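Local coordinates for golgin subfamily A member 4 (Homo sapiens, PDB 1UPT), which takes part in vesicle and endosome-to-Golgi trafficking as a rod-like coiled-coil golgin, seen here in its GRIP domain, at residues Phe36-Asp39 with Gln40-Ile44. Sequence-based numbering, arbitrary orientation.
Sequences FPDD and QTQKI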
loop_
_atom_site.group_PDB
_atom_site.type_symbol
_atom_site.label_atom_id
_atom_site.label_comp_id
_atom_site.label_asym_id
_atom_site.label_seq_id
_atom_site.Cartn_x
_atom_site.Cartn_y
_atom_site.Cartn_z
ATOM N N PHE B 36 -2.691 -5.065 -8.193
ATOM C CA PHE B 36 -1.834 -6.246 -8.233
ATOM C C PHE B 36 -2.417 -7.206 -9.257
ATOM O O PHE B 36 -3.644 -7.258 -9.405
ATOM C CB PHE B 36 -1.846 -7.013 -6.894
ATOM C CG PHE B 36 -0.855 -6.533 -5.878
ATOM C CD1 PHE B 36 -0.923 -5.239 -5.379
ATOM C CD2 PHE B 36 0.066 -7.414 -5.321
ATOM C CE1 PHE B 36 -0.046 -4.803 -4.413
ATOM C CE2 PHE B 36 0.952 -6.987 -4.353
ATOM C CZ PHE B 36 0.898 -5.668 -3.895
ATOM N N PRO B 37 -1.567 -7.983 -9.923
ATOM C CA PRO B 37 -2.037 -9.040 -10.828
ATOM C C PRO B 37 -2.654 -10.161 -10.028
ATOM O O PRO B 37 -2.216 -10.416 -8.913
ATOM C CB PRO B 37 -0.760 -9.512 -11.530
ATOM C CG PRO B 37 0.355 -9.187 -10.600
ATOM C CD PRO B 37 -0.096 -7.932 -9.862
ATOM N N ASP B 38 -3.667 -10.818 -10.579
ATOM C CA ASP B 38 -4.403 -11.788 -9.818
ATOM C C ASP B 38 -3.555 -12.972 -9.348
ATOM O O ASP B 38 -3.866 -13.528 -8.323
ATOM C CB ASP B 38 -5.636 -12.272 -10.577
ATOM C CG ASP B 38 -6.574 -13.046 -9.687
ATOM O OD1 ASP B 38 -6.829 -14.232 -9.997
ATOM O OD2 ASP B 38 -7.052 -12.580 -8.616
ATOM N N ASP B 39 -2.498 -13.364 -10.051
ATOM C CA ASP B 39 -1.650 -14.465 -9.536
ATOM C C ASP B 39 -1.000 -14.098 -8.185
ATOM O O ASP B 39 -0.962 -14.912 -7.246
ATOM C CB ASP B 39 -0.552 -14.879 -10.526
ATOM C CG ASP B 39 0.437 -13.746 -10.830
ATOM O OD1 ASP B 39 1.664 -13.915 -10.579
ATOM O OD2 ASP B 39 0.063 -12.647 -11.310
ATOM N N GLN B 40 -0.480 -12.883 -8.090
ATOM C CA GLN B 40 0.162 -12.428 -6.846
ATOM C C GLN B 40 -0.870 -12.222 -5.732
ATOM O O GLN B 40 -0.631 -12.544 -4.587
ATOM C CB GLN B 40 0.924 -11.131 -7.102
ATOM C CG GLN B 40 2.156 -11.261 -8.004
ATOM C CD GLN B 40 2.991 -9.983 -7.966
ATOM O OE1 GLN B 40 2.444 -8.912 -7.685
ATOM N NE2 GLN B 40 4.305 -10.095 -8.190
ATOM N N THR B 41 -2.040 -11.719 -6.090
ATOM C CA THR B 41 -3.111 -11.524 -5.154
ATOM C C THR B 41 -3.538 -12.855 -4.571
ATOM O O THR B 41 -3.666 -12.991 -3.367
ATOM C CB THR B 41 -4.301 -10.823 -5.873
ATOM O OG1 THR B 41 -3.920 -9.501 -6.302
ATOM C CG2 THR B 41 -5.469 -10.631 -4.936
ATOM N N GLN B 42 -3.705 -13.876 -5.403
ATOM C CA GLN B 42 -4.152 -15.151 -4.875
ATOM C C GLN B 42 -3.066 -15.772 -4.005
ATOM O O GLN B 42 -3.385 -16.396 -3.009
ATOM C CB GLN B 42 -4.655 -16.085 -6.002
ATOM C CG GLN B 42 -5.993 -15.603 -6.654
ATOM C CD GLN B 42 -7.041 -15.036 -5.670
ATOM O OE1 GLN B 42 -7.463 -15.714 -4.723
ATOM N NE2 GLN B 42 -7.448 -13.787 -5.898
ATOM N N LYS B 43 -1.788 -15.544 -4.312
ATOM C CA LYS B 43 -0.717 -16.074 -3.451
ATOM C C LYS B 43 -0.759 -15.439 -2.068
ATOM O O LYS B 43 -0.611 -16.122 -1.059
ATOM C CB LYS B 43 0.670 -15.874 -4.078
ATOM C CG LYS B 43 1.035 -16.936 -5.122
ATOM C CD LYS B 43 2.546 -16.987 -5.397
ATOM C CE LYS B 43 2.895 -18.011 -6.480
ATOM N NZ LYS B 43 2.257 -17.650 -7.802
ATOM N N ILE B 44 -0.979 -14.133 -2.048
ATOM C CA ILE B 44 -1.068 -13.324 -0.824
ATOM C C ILE B 44 -2.277 -13.753 -0.010
ATOM O O ILE B 44 -2.161 -13.981 1.189
ATOM C CB ILE B 44 -1.124 -11.821 -1.193
ATOM C CG1 ILE B 44 0.239 -11.332 -1.671
ATOM C CG2 ILE B 44 -1.582 -10.953 0.005
ATOM C CD1 ILE B 44 0.207 -10.046 -2.397
#
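The carbonyl oxygen of Pro37, the N-cap residue of helix 38-57, is gripped twice by Thr41. Thr41 N reaches Pro37 O at 3.1 Å, lying in the carbonyl plane, with an N-H...O angle of 164°. The hydroxyl comes from above that plane, Thr41 OG1 standing 3.2 Å from Pro37 O. With OG1 beside its own backbone N (chi1 -64°), the threonine brings both donors to one acceptor, and OG1 also packs 3.3 Å from Phe36 CB. One residue on, Asp38 and Gln42 pair through backbone and side chain. Gln42 N donates to Asp38 O at 2.9 Å, while the chain of Gln42, bent at chi2 (-40°), folds back so that NE2 meets Asp38 OD2 on its syn side, though tilted out of the carboxylate plane, at 3.0 Å. The neighbouring Gln40, extended beyond CG, runs past Pro37, its OE1 3.5 Å from Pro37 CD, and approaches the Phe36 ring obliquely. Ile44 CD1 touches that ring at CE2, 3.7 Å away. Phe36, Thr41 and Ile44 all rest on Thr31 of helix 23-33, and Phe15 of the second subunit packs on Phe36 and Gln40. Phe36 and Ile44 thus join the start of the last helix of this GRIP domain to helix 23-33 and to the second subunit, whereas Asp38 and Asp39, exposed in the first turn, would probably interact favourably with the helix dipole.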